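Local coordinates for petrobactin-binding protein YclQ (Bacillus subtilis subsp. subtilis str. 168, PDB 3GFV) that binds iron-free and ferric petrobactin and 3,4-dihydroxybenzoic acid, serving as the solute-binding component of the YclNOPQ ABC transporter that takes up ferric-petrobactin, at residues 49-55 / 71-77; 152-156 / 281-285; 162-167 / 291-296. All coordinates share one frame. Residues are numbered along the deposited sequence.

Contact 1 of 3, residues 49-55 / 71-77; sequences DKLGLDD and KFKDDKY
Helix 42-50 ends at the start of segment 49-55, which faces the end of a 3-10 segment (71-73) and the loop behind it. Asp-49 (chi1 t) directs OD1 to Lys-71 NZ, a hydrogen-bonded salt bridge of 3.0 Å. Gly-52, at positive phi (72/37), closes the helix in a Schellman motif, its N 3.0 Å from Asp-49 O. The chain then turns so that Asp-54 (m) points toward 71-77, its CA 8.8 Å from that of Phe-72. Both segments belong to the five-stranded parallel sheet lobe of the periplasmic binding protein fold, where 71-77 leads into edge strand 78-79. Asp-54 OD1 lies 3.6 Å from Lys-71 NZ, completing a three-residue salt-bridge network; its OD2 is 3.4 Å from Phe-72 CZ and its CB 3.3 Å from Tyr-77 OH. Asp-55 OD1 forms a salt bridge with Lys-76 NZ (3.3 Å), its hydrogen bond weak. Lys-76 sits in a type I turn, Asp-74 to Tyr-77; its N donates to Asp-74 OD1 (2.8 Å), an Asx turn.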
ATOM      1  N   ASP A  49     -12.326  -0.089   7.813  1.00 27.14           N
ATOM      2  CA  ASP A  49     -13.500   0.368   7.079  1.00 24.66           C
ATOM      3  C   ASP A  49     -14.269  -0.800   6.463  1.00 24.46           C
ATOM      4  O   ASP A  49     -15.494  -0.851   6.547  1.00 29.50           O
ATOM      5  CB  ASP A  49     -13.123   1.360   5.977  1.00 27.20           C
ATOM      6  CG  ASP A  49     -14.340   1.887   5.233  1.00 30.95           C
ATOM      7  OD1 ASP A  49     -15.083   2.706   5.819  1.00 30.06           O
ATOM      8  OD2 ASP A  49     -14.561   1.474   4.067  1.00 33.96           O
ATOM      9  N   LYS A  50     -13.546  -1.727   5.834  1.00 25.18           N
ATOM     10  CA  LYS A  50     -14.171  -2.888   5.203  1.00 24.64           C
ATOM     11  C   LYS A  50     -14.943  -3.722   6.234  1.00 31.24           C
ATOM     12  O   LYS A  50     -15.975  -4.331   5.930  1.00 31.18           O
ATOM     13  CB  LYS A  50     -13.103  -3.750   4.532  1.00 24.00           C
ATOM     14  CG  LYS A  50     -13.639  -5.007   3.850  1.00 36.61           C
ATOM     15  CD  LYS A  50     -14.448  -4.651   2.614  1.00 42.81           C
ATOM     16  CE  LYS A  50     -15.087  -5.885   1.977  1.00 50.57           C
ATOM     17  NZ  LYS A  50     -16.208  -5.501   1.063  1.00 54.69           N
ATOM     18  N   LEU A  51     -14.440  -3.742   7.463  1.00 29.46           N
ATOM     19  CA  LEU A  51     -15.043  -4.544   8.520  1.00 26.55           C
ATOM     20  C   LEU A  51     -16.172  -3.786   9.218  1.00 33.34           C
ATOM     21  O   LEU A  51     -16.749  -4.283  10.177  1.00 32.85           O
ATOM     22  CB  LEU A  51     -13.982  -4.958   9.540  1.00 24.60           C
ATOM     23  CG  LEU A  51     -12.836  -5.771   8.942  1.00 32.04           C
ATOM     24  CD1 LEU A  51     -11.772  -6.041   9.985  1.00 33.43           C
ATOM     25  CD2 LEU A  51     -13.361  -7.065   8.356  1.00 38.62           C
ATOM     26  N   GLY A  52     -16.473  -2.582   8.735  1.00 28.23           N
ATOM     27  CA  GLY A  52     -17.533  -1.772   9.312  1.00 28.41           C
ATOM     28  C   GLY A  52     -17.169  -1.193  10.665  1.00 31.44           C
ATOM     29  O   GLY A  52     -18.015  -1.084  11.548  1.00 32.02           O
ATOM     30  N   LEU A  53     -15.910  -0.809  10.842  1.00 27.90           N
ATOM     31  CA  LEU A  53     -15.462  -0.317  12.143  1.00 29.06           C
ATOM     32  C   LEU A  53     -15.106   1.169  12.145  1.00 28.54           C
ATOM     33  O   LEU A  53     -14.310   1.595  12.974  1.00 29.13           O
ATOM     34  CB  LEU A  53     -14.245  -1.111  12.623  1.00 24.85           C
ATOM     35  CG  LEU A  53     -14.523  -2.586  12.930  1.00 30.16           C
ATOM     36  CD1 LEU A  53     -13.226  -3.361  13.000  1.00 30.76           C
ATOM     37  CD2 LEU A  53     -15.312  -2.708  14.242  1.00 32.38           C
ATOM     38  N   ASP A  54     -15.696   1.946  11.237  1.00 27.56           N
ATOM     39  CA  ASP A  54     -15.385   3.389  11.140  1.00 27.38           C
ATOM     40  C   ASP A  54     -15.585   4.075  12.501  1.00 32.54           C
ATOM     41  O   ASP A  54     -14.855   5.002  12.877  1.00 30.44           O
ATOM     42  CB  ASP A  54     -16.312   4.085  10.124  1.00 35.82           C
ATOM     43  CG  ASP A  54     -16.015   3.717   8.680  1.00 39.64           C
ATOM     44  OD1 ASP A  54     -16.864   4.014   7.808  1.00 46.18           O
ATOM     45  OD2 ASP A  54     -14.950   3.142   8.411  1.00 35.68           O
ATOM     46  N   ASP A  55     -16.589   3.611  13.240  1.00 30.95           N
ATOM     47  CA  ASP A  55     -16.993   4.274  14.473  1.00 35.13           C
ATOM     48  C   ASP A  55     -15.920   4.281  15.551  1.00 36.03           C
ATOM     49  O   ASP A  55     -15.976   5.100  16.467  1.00 35.63           O
ATOM     50  CB  ASP A  55     -18.266   3.639  15.043  1.00 41.33           C
ATOM     51  CG  ASP A  55     -19.494   3.995  14.244  1.00 56.20           C
ATOM     52  OD1 ASP A  55     -19.416   4.936  13.422  1.00 58.56           O
ATOM     53  OD2 ASP A  55     -20.539   3.333  14.438  1.00 65.08           O
ATOM     54  N   LYS A  71     -13.943   9.841   2.760  1.00 27.65           N
ATOM     55  CA  LYS A  71     -14.973   9.899   3.796  1.00 31.01           C
ATOM     56  C   LYS A  71     -14.363  10.318   5.140  1.00 28.19           C
ATOM     57  O   LYS A  71     -15.024  10.923   5.976  1.00 30.60           O
ATOM     58  CB  LYS A  71     -15.646   8.532   3.933  1.00 32.11           C
ATOM     59  CG  LYS A  71     -14.816   7.554   4.744  1.00 39.82           C
ATOM     60  CD  LYS A  71     -15.173   6.119   4.419  1.00 51.89           C
ATOM     61  CE  LYS A  71     -16.618   5.829   4.741  1.00 57.99           C
ATOM     62  NZ  LYS A  71     -16.991   4.476   4.258  1.00 61.20           N
ATOM     63  N   PHE A  72     -13.084  10.010   5.331  1.00 28.30           N
ATOM     64  CA  PHE A  72     -12.427  10.295   6.608  1.00 28.13           C
ATOM     65  C   PHE A  72     -12.071  11.770   6.827  1.00 29.93           C
ATOM     66  O   PHE A  72     -11.526  12.131   7.870  1.00 28.60           O
ATOM     67  CB  PHE A  72     -11.224   9.362   6.799  1.00 27.72           C
ATOM     68  CG  PHE A  72     -11.631   7.931   7.077  1.00 23.28           C
ATOM     69  CD1 PHE A  72     -12.134   7.586   8.320  1.00 28.36           C
ATOM     70  CD2 PHE A  72     -11.528   6.955   6.102  1.00 27.66           C
ATOM     71  CE1 PHE A  72     -12.530   6.276   8.589  1.00 26.86           C
ATOM     72  CE2 PHE A  72     -11.922   5.651   6.362  1.00 25.49           C
ATOM     73  CZ  PHE A  72     -12.420   5.315   7.616  1.00 26.41           C
ATOM     74  N   LYS A  73     -12.414  12.621   5.863  1.00 31.39           N
ATOM     75  CA  LYS A  73     -12.274  14.068   6.039  1.00 29.77           C
ATOM     76  C   LYS A  73     -13.305  14.586   7.045  1.00 26.07           C
ATOM     77  O   LYS A  73     -13.143  15.657   7.632  1.00 33.12           O
ATOM     78  CB  LYS A  73     -12.441  14.798   4.702  1.00 30.84           C
ATOM     79  CG  LYS A  73     -11.417  14.403   3.666  1.00 32.60           C
ATOM     80  CD  LYS A  73     -11.523  15.249   2.404  1.00 41.19           C
ATOM     81  CE  LYS A  73     -10.436  14.855   1.407  1.00 48.96           C
ATOM     82  NZ  LYS A  73     -10.148  15.933   0.416  1.00 58.43           N
ATOM     83  N   ASP A  74     -14.375  13.821   7.229  1.00 29.80           N
ATOM     84  CA  ASP A  74     -15.405  14.155   8.218  1.00 32.04           C
ATOM     85  C   ASP A  74     -14.776  14.564   9.546  1.00 31.90           C
ATOM     86  O   ASP A  74     -13.869  13.904  10.036  1.00 31.11           O
ATOM     87  CB  ASP A  74     -16.341  12.953   8.430  1.00 33.35           C
ATOM     88  CG  ASP A  74     -17.623  13.324   9.160  1.00 47.61           C
ATOM     89  OD1 ASP A  74     -17.577  13.700  10.355  1.00 41.11           O
ATOM     90  OD2 ASP A  74     -18.694  13.212   8.531  1.00 59.33           O
ATOM     91  N   ASP A  75     -15.252  15.656  10.132  1.00 31.36           N
ATOM     92  CA  ASP A  75     -14.676  16.136  11.381  1.00 34.41           C
ATOM     93  C   ASP A  75     -14.898  15.195  12.572  1.00 33.91           C
ATOM     94  O   ASP A  75     -14.328  15.410  13.635  1.00 34.47           O
ATOM     95  CB  ASP A  75     -15.192  17.541  11.707  1.00 40.04           C
ATOM     96  CG  ASP A  75     -14.602  18.596  10.790  1.00 47.26           C
ATOM     97  OD1 ASP A  75     -13.516  18.345  10.230  1.00 49.70           O
ATOM     98  OD2 ASP A  75     -15.217  19.671  10.629  1.00 52.17           O
ATOM     99  N   LYS A  76     -15.722  14.156  12.417  1.00 37.88           N
ATOM    100  CA  LYS A  76     -15.894  13.219  13.531  1.00 36.63           C
ATOM    101  C   LYS A  76     -14.569  12.479  13.767  1.00 29.60           C
ATOM    102  O   LYS A  76     -14.329  11.931  14.838  1.00 34.91           O
ATOM    103  CB  LYS A  76     -17.060  12.240  13.296  1.00 33.49           C
ATOM    104  CG  LYS A  76     -16.856  11.287  12.135  1.00 40.37           C
ATOM    105  CD  LYS A  76     -18.025  10.317  11.981  1.00 56.30           C
ATOM    106  CE  LYS A  76     -17.834   9.072  12.835  1.00 65.59           C
ATOM    107  NZ  LYS A  76     -18.629   7.913  12.321  1.00 70.08           N
ATOM    108  N   TYR A  77     -13.710  12.469  12.755  1.00 24.93           N
ATOM    109  CA  TYR A  77     -12.379  11.880  12.889  1.00 27.57           C
ATOM    110  C   TYR A  77     -11.376  13.004  13.142  1.00 28.45           C
ATOM    111  O   TYR A  77     -11.329  13.970  12.381  1.00 30.22           O
ATOM    112  CB  TYR A  77     -11.999  11.137  11.599  1.00 26.00           C
ATOM    113  CG  TYR A  77     -13.055  10.146  11.165  1.00 31.44           C
ATOM    114  CD1 TYR A  77     -13.242   8.960  11.864  1.00 32.37           C
ATOM    115  CD2 TYR A  77     -13.878  10.404  10.072  1.00 26.96           C
ATOM    116  CE1 TYR A  77     -14.217   8.048  11.484  1.00 29.72           C
ATOM    117  CE2 TYR A  77     -14.859   9.496   9.687  1.00 35.60           C
ATOM    118  CZ  TYR A  77     -15.023   8.319  10.403  1.00 34.32           C
ATOM    119  OH  TYR A  77     -15.992   7.401  10.034  1.00 34.83           O
TER

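Contact 2 of 3, residues 152-156 / 281-285; sequences ELANI and LESMT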
ATOM      1  N   GLU A 152     -12.723 -12.674   3.656  1.00 28.46           N
ATOM      2  CA  GLU A 152     -12.177 -11.646   2.785  1.00 25.50           C
ATOM      3  C   GLU A 152     -10.801 -12.042   2.253  1.00 24.07           C
ATOM      4  O   GLU A 152     -10.489 -11.798   1.096  1.00 27.11           O
ATOM      5  CB  GLU A 152     -12.095 -10.303   3.522  1.00 27.77           C
ATOM      6  CG  GLU A 152     -13.463  -9.721   3.883  1.00 32.44           C
ATOM      7  CD  GLU A 152     -14.335  -9.496   2.656  1.00 47.95           C
ATOM      8  OE1 GLU A 152     -13.818  -8.971   1.646  1.00 48.50           O
ATOM      9  OE2 GLU A 152     -15.536  -9.838   2.700  1.00 52.02           O
ATOM     10  N   LEU A 153      -9.980 -12.656   3.099  1.00 25.01           N
ATOM     11  CA  LEU A 153      -8.661 -13.095   2.647  1.00 27.50           C
ATOM     12  C   LEU A 153      -8.833 -14.190   1.590  1.00 26.72           C
ATOM     13  O   LEU A 153      -8.099 -14.215   0.592  1.00 27.99           O
ATOM     14  CB  LEU A 153      -7.822 -13.601   3.827  1.00 25.16           C
ATOM     15  CG  LEU A 153      -7.305 -12.481   4.743  1.00 24.83           C
ATOM     16  CD1 LEU A 153      -6.566 -13.049   5.955  1.00 28.77           C
ATOM     17  CD2 LEU A 153      -6.414 -11.494   3.979  1.00 27.40           C
ATOM     18  N   ALA A 154      -9.794 -15.089   1.806  1.00 26.85           N
ATOM     19  CA  ALA A 154     -10.068 -16.119   0.815  1.00 27.53           C
ATOM     20  C   ALA A 154     -10.459 -15.542  -0.543  1.00 27.77           C
ATOM     21  O   ALA A 154      -9.975 -16.009  -1.585  1.00 29.22           O
ATOM     22  CB  ALA A 154     -11.152 -17.123   1.329  1.00 31.21           C
ATOM     23  N   ASN A 155     -11.325 -14.533  -0.548  1.00 26.76           N
ATOM     24  CA  ASN A 155     -11.722 -13.887  -1.798  1.00 31.89           C
ATOM     25  C   ASN A 155     -10.538 -13.223  -2.477  1.00 30.10           C
ATOM     26  O   ASN A 155     -10.400 -13.282  -3.696  1.00 28.65           O
ATOM     27  CB  ASN A 155     -12.793 -12.827  -1.568  1.00 35.02           C
ATOM     28  CG  ASN A 155     -14.098 -13.412  -1.119  1.00 46.36           C
ATOM     29  OD1 ASN A 155     -14.400 -14.588  -1.381  1.00 47.34           O
ATOM     30  ND2 ASN A 155     -14.900 -12.598  -0.432  1.00 47.87           N
ATOM     31  N   ILE A 156      -9.700 -12.566  -1.683  1.00 23.83           N
ATOM     32  CA  ILE A 156      -8.492 -11.958  -2.215  1.00 23.32           C
ATOM     33  C   ILE A 156      -7.545 -13.015  -2.824  1.00 24.50           C
ATOM     34  O   ILE A 156      -7.005 -12.821  -3.922  1.00 23.28           O
ATOM     35  CB  ILE A 156      -7.822 -11.098  -1.139  1.00 21.47           C
ATOM     36  CG1 ILE A 156      -8.630  -9.811  -0.985  1.00 24.35           C
ATOM     37  CG2 ILE A 156      -6.363 -10.796  -1.506  1.00 22.08           C
ATOM     38  CD1 ILE A 156      -8.233  -8.963   0.224  1.00 25.31           C
ATOM     39  N   LEU A 281      -7.452  -4.529   3.217  1.00 21.73           N
ATOM     40  CA  LEU A 281      -8.406  -5.316   2.433  1.00 18.80           C
ATOM     41  C   LEU A 281      -8.950  -4.523   1.237  1.00 27.52           C
ATOM     42  O   LEU A 281      -9.140  -5.069   0.161  1.00 24.96           O
ATOM     43  CB  LEU A 281      -9.567  -5.803   3.305  1.00 21.59           C
ATOM     44  CG  LEU A 281      -9.197  -6.698   4.491  1.00 21.83           C
ATOM     45  CD1 LEU A 281     -10.462  -7.018   5.295  1.00 25.39           C
ATOM     46  CD2 LEU A 281      -8.478  -7.991   4.067  1.00 23.76           C
ATOM     47  N   GLU A 282      -9.191  -3.229   1.412  1.00 21.84           N
ATOM     48  CA  GLU A 282      -9.758  -2.454   0.314  1.00 21.88           C
ATOM     49  C   GLU A 282      -8.693  -2.087  -0.709  1.00 19.67           C
ATOM     50  O   GLU A 282      -8.901  -2.238  -1.911  1.00 22.63           O
ATOM     51  CB  GLU A 282     -10.430  -1.183   0.825  1.00 21.64           C
ATOM     52  CG  GLU A 282     -11.541  -1.492   1.822  1.00 22.65           C
ATOM     53  CD  GLU A 282     -12.305  -0.279   2.318  1.00 26.37           C
ATOM     54  OE1 GLU A 282     -11.827   0.851   2.143  1.00 28.58           O
ATOM     55  OE2 GLU A 282     -13.407  -0.485   2.901  1.00 28.87           O
ATOM     56  N   SER A 283      -7.552  -1.604  -0.227  1.00 21.13           N
ATOM     57  CA  SER A 283      -6.494  -1.195  -1.146  1.00 20.82           C
ATOM     58  C   SER A 283      -6.002  -2.398  -1.961  1.00 22.44           C
ATOM     59  O   SER A 283      -5.771  -2.272  -3.162  1.00 19.21           O
ATOM     60  CB  SER A 283      -5.344  -0.459  -0.430  1.00 21.95           C
ATOM     61  OG  SER A 283      -4.933  -1.099   0.765  1.00 22.31           O
HETATM   62  N   MSE A 284      -5.896  -3.573  -1.332  1.00 19.84           N
HETATM   63  CA  MSE A 284      -5.436  -4.750  -2.071  1.00 21.72           C
HETATM   64  C   MSE A 284      -6.453  -5.089  -3.168  1.00 20.35           C
HETATM   65  O   MSE A 284      -6.091  -5.397  -4.312  1.00 21.06           O
HETATM   66  CB  MSE A 284      -5.238  -5.929  -1.126  1.00 21.01           C
HETATM   67  CG  MSE A 284      -5.030  -7.264  -1.804  1.00 19.99           C
HETATM   68 SE   MSE A 284      -3.391  -7.387  -2.901  0.70 30.22          SE
HETATM   69  CE  MSE A 284      -2.096  -7.888  -1.550  1.00 30.72           C
ATOM     70  N   THR A 285      -7.727  -5.069  -2.800  1.00 22.82           N
ATOM     71  CA  THR A 285      -8.794  -5.375  -3.749  1.00 23.25           C
ATOM     72  C   THR A 285      -8.722  -4.455  -4.962  1.00 22.62           C
ATOM     73  O   THR A 285      -8.793  -4.911  -6.110  1.00 23.91           O
ATOM     74  CB  THR A 285     -10.158  -5.287  -3.077  1.00 26.84           C
ATOM     75  OG1 THR A 285     -10.241  -6.326  -2.094  1.00 27.51           O
ATOM     76  CG2 THR A 285     -11.249  -5.485  -4.099  1.00 27.54           C
TER
HETATM   77  O   HOH W   1     -11.634  -6.844   0.730  1.00 57.76           O
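Ile-156 and Leu-281 lose the most surface where helices 146-170 and 281-296 run side by side, and both lie buried between them. The two short helical segments are nearly parallel, at 13° with axes 11.0 Å apart, and stay in step: CA of Glu-152 is 7.4 Å from CA of Leu-281, and one turn on, CA of Ile-156 is 6.8 Å from CA of Thr-285. At this spacing branched aliphatic side chains fill the gap. Ile-156 aims its CB at the partner helix and spans a full turn of it, with CD1 4.0 Å from Leu-281 CD2, CG2 3.8 Å from Met-284 CG and CG1 4.0 Å from Thr-285 OG1. Leu-281 answers with CD2, also 4.1 Å from Leu-153 CD2, while its CD1 lies 4.1 Å from Glu-152 CB. Met-284, present as selenomethionine, carries this apolar seam on to Tyr-128, Met-129 and Phe-132 of helix 128-142.

No direct hydrogen bond joins the segments. Thr-285 OG1 donates within its own helix to Leu-281 O (2.8 Å). Water 1 lies 3.2 Å from Glu-152 OE1 and, in weaker geometry, 3.1 Å from Leu-281 O, placed to donate to either; the other carboxylate oxygen, OE2, pairs with Lys-148.

A long helix that runs from one lobe to the other, here 146-170, is a hallmark of the class of periplasmic binding proteins that includes those for siderophores and vitamin B12, and helix 281-296 packs along it.

Contact 3 of 3, residues 162-167 / 291-296; sequences DVKKTA and VKDGLE
Here the long interlobe helix of the siderophore-binding periplasmic protein fold, 146-170, nears its C-terminal end beside the last turns of helix 281-296. Segments 162-167 and 291-296 are both helical, cross at +26° with axes 9.8 Å apart, and run in the same direction. The register sets CA of Val-163 5.5 Å from CA of Lys-292 and CA of Ala-167 6.8 Å from CA of Leu-295. Val-163 (chi1 p) places CG2 against Lys-292 CA (3.9 Å), Leu-295 CD1 (4.0 Å) and Val-291 CG1 (4.1 Å). Thr-166 CG2 rests 4.0 Å from Leu-295 CB. This apolar side continues onto Phe-200 and Val-202 and onto Phe-232 and Tyr-230 of strand 230-235, in the lobe built on the mixed sheet.

Backbone donors are met inside each helix: Thr-166 N by Asp-162 O (3.1 Å), Ala-167 N by Val-163 O (2.8 Å), Leu-295 N by Val-291 O (2.8 Å). Glu-296 N makes weak bonds to Lys-292 O (2.9 Å) and Asp-293 O (3.3 Å). Asp-293 OD2 pairs with Lys-289. The charges that span the helices meet at one ammonium group: Lys-292, extended until chi4 turns to p, donates NZ to Asp-162 OD2 at 2.9 Å and, one turn along its own helix, to Glu-296 OE2 at 2.6 Å.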
ATOM      1  N   ASP A 162      -6.505 -15.505  -9.988  0.70 25.21           N
ATOM      2  CA  ASP A 162      -7.050 -15.098 -11.281  0.70 26.87           C
ATOM      3  C   ASP A 162      -6.132 -14.115 -12.043  0.70 24.55           C
ATOM      4  O   ASP A 162      -5.939 -14.251 -13.258  0.70 25.83           O
ATOM      5  CB  ASP A 162      -8.457 -14.510 -11.090  0.70 29.69           C
ATOM      6  CG  ASP A 162      -9.025 -13.917 -12.371  0.70 40.55           C
ATOM      7  OD1 ASP A 162      -9.370 -14.691 -13.294  0.70 44.36           O
ATOM      8  OD2 ASP A 162      -9.136 -12.671 -12.449  0.70 44.38           O
ATOM      9  N   VAL A 163      -5.571 -13.125 -11.353  1.00 24.30           N
ATOM     10  CA  VAL A 163      -4.690 -12.177 -12.035  1.00 23.20           C
ATOM     11  C   VAL A 163      -3.368 -12.846 -12.407  1.00 22.56           C
ATOM     12  O   VAL A 163      -2.809 -12.594 -13.479  1.00 23.02           O
ATOM     13  CB  VAL A 163      -4.445 -10.869 -11.240  1.00 23.14           C
ATOM     14  CG1 VAL A 163      -3.581 -11.126 -10.021  1.00 25.83           C
ATOM     15  CG2 VAL A 163      -3.770  -9.800 -12.150  1.00 22.80           C
ATOM     16  N   LYS A 164      -2.898 -13.732 -11.544  1.00 25.02           N
ATOM     17  CA  LYS A 164      -1.663 -14.449 -11.805  1.00 24.86           C
ATOM     18  C   LYS A 164      -1.819 -15.338 -13.038  1.00 25.95           C
ATOM     19  O   LYS A 164      -0.921 -15.394 -13.888  1.00 26.05           O
ATOM     20  CB  LYS A 164      -1.232 -15.256 -10.581  1.00 27.35           C
ATOM     21  CG  LYS A 164      -0.007 -16.121 -10.800  1.00 33.55           C
ATOM     22  CD  LYS A 164       0.490 -16.722  -9.492  1.00 41.83           C
ATOM     23  CE  LYS A 164       1.195 -18.052  -9.756  1.00 52.14           C
ATOM     24  NZ  LYS A 164       2.430 -18.206  -8.947  1.00 53.94           N
ATOM     25  N   LYS A 165      -2.954 -16.020 -13.144  1.00 23.91           N
ATOM     26  CA  LYS A 165      -3.214 -16.843 -14.325  1.00 25.60           C
ATOM     27  C   LYS A 165      -3.216 -15.981 -15.597  1.00 26.57           C
ATOM     28  O   LYS A 165      -2.595 -16.340 -16.605  1.00 26.69           O
ATOM     29  CB  LYS A 165      -4.506 -17.659 -14.174  1.00 25.89           C
ATOM     30  CG  LYS A 165      -4.668 -18.713 -15.247  1.00 39.45           C
ATOM     31  CD  LYS A 165      -5.711 -19.761 -14.875  1.00 51.75           C
ATOM     32  CE  LYS A 165      -5.117 -20.847 -13.994  1.00 55.60           C
ATOM     33  NZ  LYS A 165      -6.119 -21.909 -13.736  1.00 54.87           N
ATOM     34  N   THR A 166      -3.882 -14.835 -15.533  1.00 23.11           N
ATOM     35  CA  THR A 166      -3.911 -13.890 -16.644  1.00 25.16           C
ATOM     36  C   THR A 166      -2.500 -13.426 -16.989  1.00 27.12           C
ATOM     37  O   THR A 166      -2.116 -13.377 -18.167  1.00 27.08           O
ATOM     38  CB  THR A 166      -4.770 -12.662 -16.283  1.00 29.66           C
ATOM     39  OG1 THR A 166      -6.129 -13.078 -16.084  1.00 30.71           O
ATOM     40  CG2 THR A 166      -4.710 -11.613 -17.377  1.00 30.56           C
ATOM     41  N   ALA A 167      -1.727 -13.063 -15.968  1.00 23.52           N
ATOM     42  CA  ALA A 167      -0.366 -12.570 -16.211  1.00 22.14           C
ATOM     43  C   ALA A 167       0.483 -13.640 -16.904  1.00 24.48           C
ATOM     44  O   ALA A 167       1.265 -13.339 -17.808  1.00 29.18           O
ATOM     45  CB  ALA A 167       0.296 -12.135 -14.911  1.00 22.54           C
ATOM     46  N   VAL A 291      -4.434  -3.901 -11.841  1.00 20.02           N
ATOM     47  CA  VAL A 291      -3.454  -4.695 -12.583  1.00 22.33           C
ATOM     48  C   VAL A 291      -4.161  -5.621 -13.592  1.00 23.58           C
ATOM     49  O   VAL A 291      -3.768  -5.699 -14.775  1.00 22.50           O
ATOM     50  CB  VAL A 291      -2.502  -5.470 -11.626  1.00 20.92           C
ATOM     51  CG1 VAL A 291      -1.569  -6.401 -12.396  1.00 23.19           C
ATOM     52  CG2 VAL A 291      -1.647  -4.474 -10.815  1.00 23.72           C
ATOM     53  N   LYS A 292      -5.209  -6.282 -13.124  1.00 24.29           N
ATOM     54  CA  LYS A 292      -5.989  -7.213 -13.955  1.00 24.15           C
ATOM     55  C   LYS A 292      -6.567  -6.460 -15.149  1.00 25.87           C
ATOM     56  O   LYS A 292      -6.456  -6.910 -16.293  1.00 24.47           O
ATOM     57  CB  LYS A 292      -7.111  -7.844 -13.130  1.00 27.80           C
ATOM     58  CG  LYS A 292      -8.078  -8.753 -13.927  1.00 32.48           C
ATOM     59  CD  LYS A 292      -9.272  -9.157 -13.044  1.00 40.77           C
ATOM     60  CE  LYS A 292     -10.472  -9.667 -13.847  1.00 49.97           C
ATOM     61  NZ  LYS A 292     -10.120 -10.909 -14.586  1.00 53.44           N
ATOM     62  N   ASP A 293      -7.177  -5.306 -14.882  1.00 23.33           N
ATOM     63  CA  ASP A 293      -7.711  -4.457 -15.956  1.00 26.29           C
ATOM     64  C   ASP A 293      -6.644  -4.050 -16.965  1.00 27.51           C
ATOM     65  O   ASP A 293      -6.878  -4.079 -18.172  1.00 27.33           O
ATOM     66  CB  ASP A 293      -8.379  -3.205 -15.384  1.00 27.20           C
ATOM     67  CG  ASP A 293      -9.740  -3.490 -14.800  1.00 34.94           C
ATOM     68  OD1 ASP A 293     -10.217  -4.651 -14.902  1.00 34.04           O
ATOM     69  OD2 ASP A 293     -10.334  -2.550 -14.226  1.00 35.82           O
ATOM     70  N   GLY A 294      -5.477  -3.659 -16.460  1.00 23.58           N
ATOM     71  CA  GLY A 294      -4.349  -3.337 -17.313  1.00 23.77           C
ATOM     72  C   GLY A 294      -3.976  -4.522 -18.181  1.00 24.21           C
ATOM     73  O   GLY A 294      -3.766  -4.364 -19.407  1.00 24.48           O
ATOM     74  N   LEU A 295      -3.917  -5.713 -17.575  1.00 20.74           N
ATOM     75  CA  LEU A 295      -3.424  -6.901 -18.301  1.00 22.24           C
ATOM     76  C   LEU A 295      -4.448  -7.422 -19.294  1.00 30.22           C
ATOM     77  O   LEU A 295      -4.112  -8.180 -20.208  1.00 29.51           O
ATOM     78  CB  LEU A 295      -3.026  -8.029 -17.340  1.00 22.49           C
ATOM     79  CG  LEU A 295      -1.856  -7.705 -16.410  1.00 24.19           C
ATOM     80  CD1 LEU A 295      -1.645  -8.874 -15.452  1.00 25.84           C
ATOM     81  CD2 LEU A 295      -0.585  -7.402 -17.204  1.00 27.50           C
ATOM     82  N   GLU A 296      -5.701  -7.020 -19.110  1.00 27.51           N
ATOM     83  CA  GLU A 296      -6.777  -7.521 -19.951  1.00 31.07           C
ATOM     84  C   GLU A 296      -7.120  -6.582 -21.103  1.00 36.68           C
ATOM     85  O   GLU A 296      -7.917  -6.930 -21.967  1.00 36.74           O
ATOM     86  CB  GLU A 296      -8.006  -7.827 -19.097  1.00 28.32           C
ATOM     87  CG  GLU A 296      -7.782  -9.046 -18.239  1.00 35.99           C
ATOM     88  CD  GLU A 296      -8.994  -9.432 -17.423  1.00 41.07           C
ATOM     89  OE1 GLU A 296      -9.898  -8.585 -17.264  1.00 41.11           O
ATOM     90  OE2 GLU A 296      -9.032 -10.582 -16.940  1.00 49.12           O
TER

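Overall arrangement
Contacts 2 and 3 are successive stations along one helix pair, 146-170 with 281-296; their centres lie about 16 Å apart and their nearest atoms about 7 Å. Contact 1 belongs to the lobe of the five-stranded parallel sheet and meets contact 2 directly: Lys-50 CG packs 4.0 Å from Leu-281 CD1, and the like-charged Asp-49 OD2 and Glu-282 OE2 come within 2.6 Å. Contact 3, about 31 Å from contact 1 between centres and not touching it, adjoins the mixed-sheet lobe. The helix pair thus links the two lobes. In this family the siderophore binds in the cleft between the lobes; no ligand is among these coordinates.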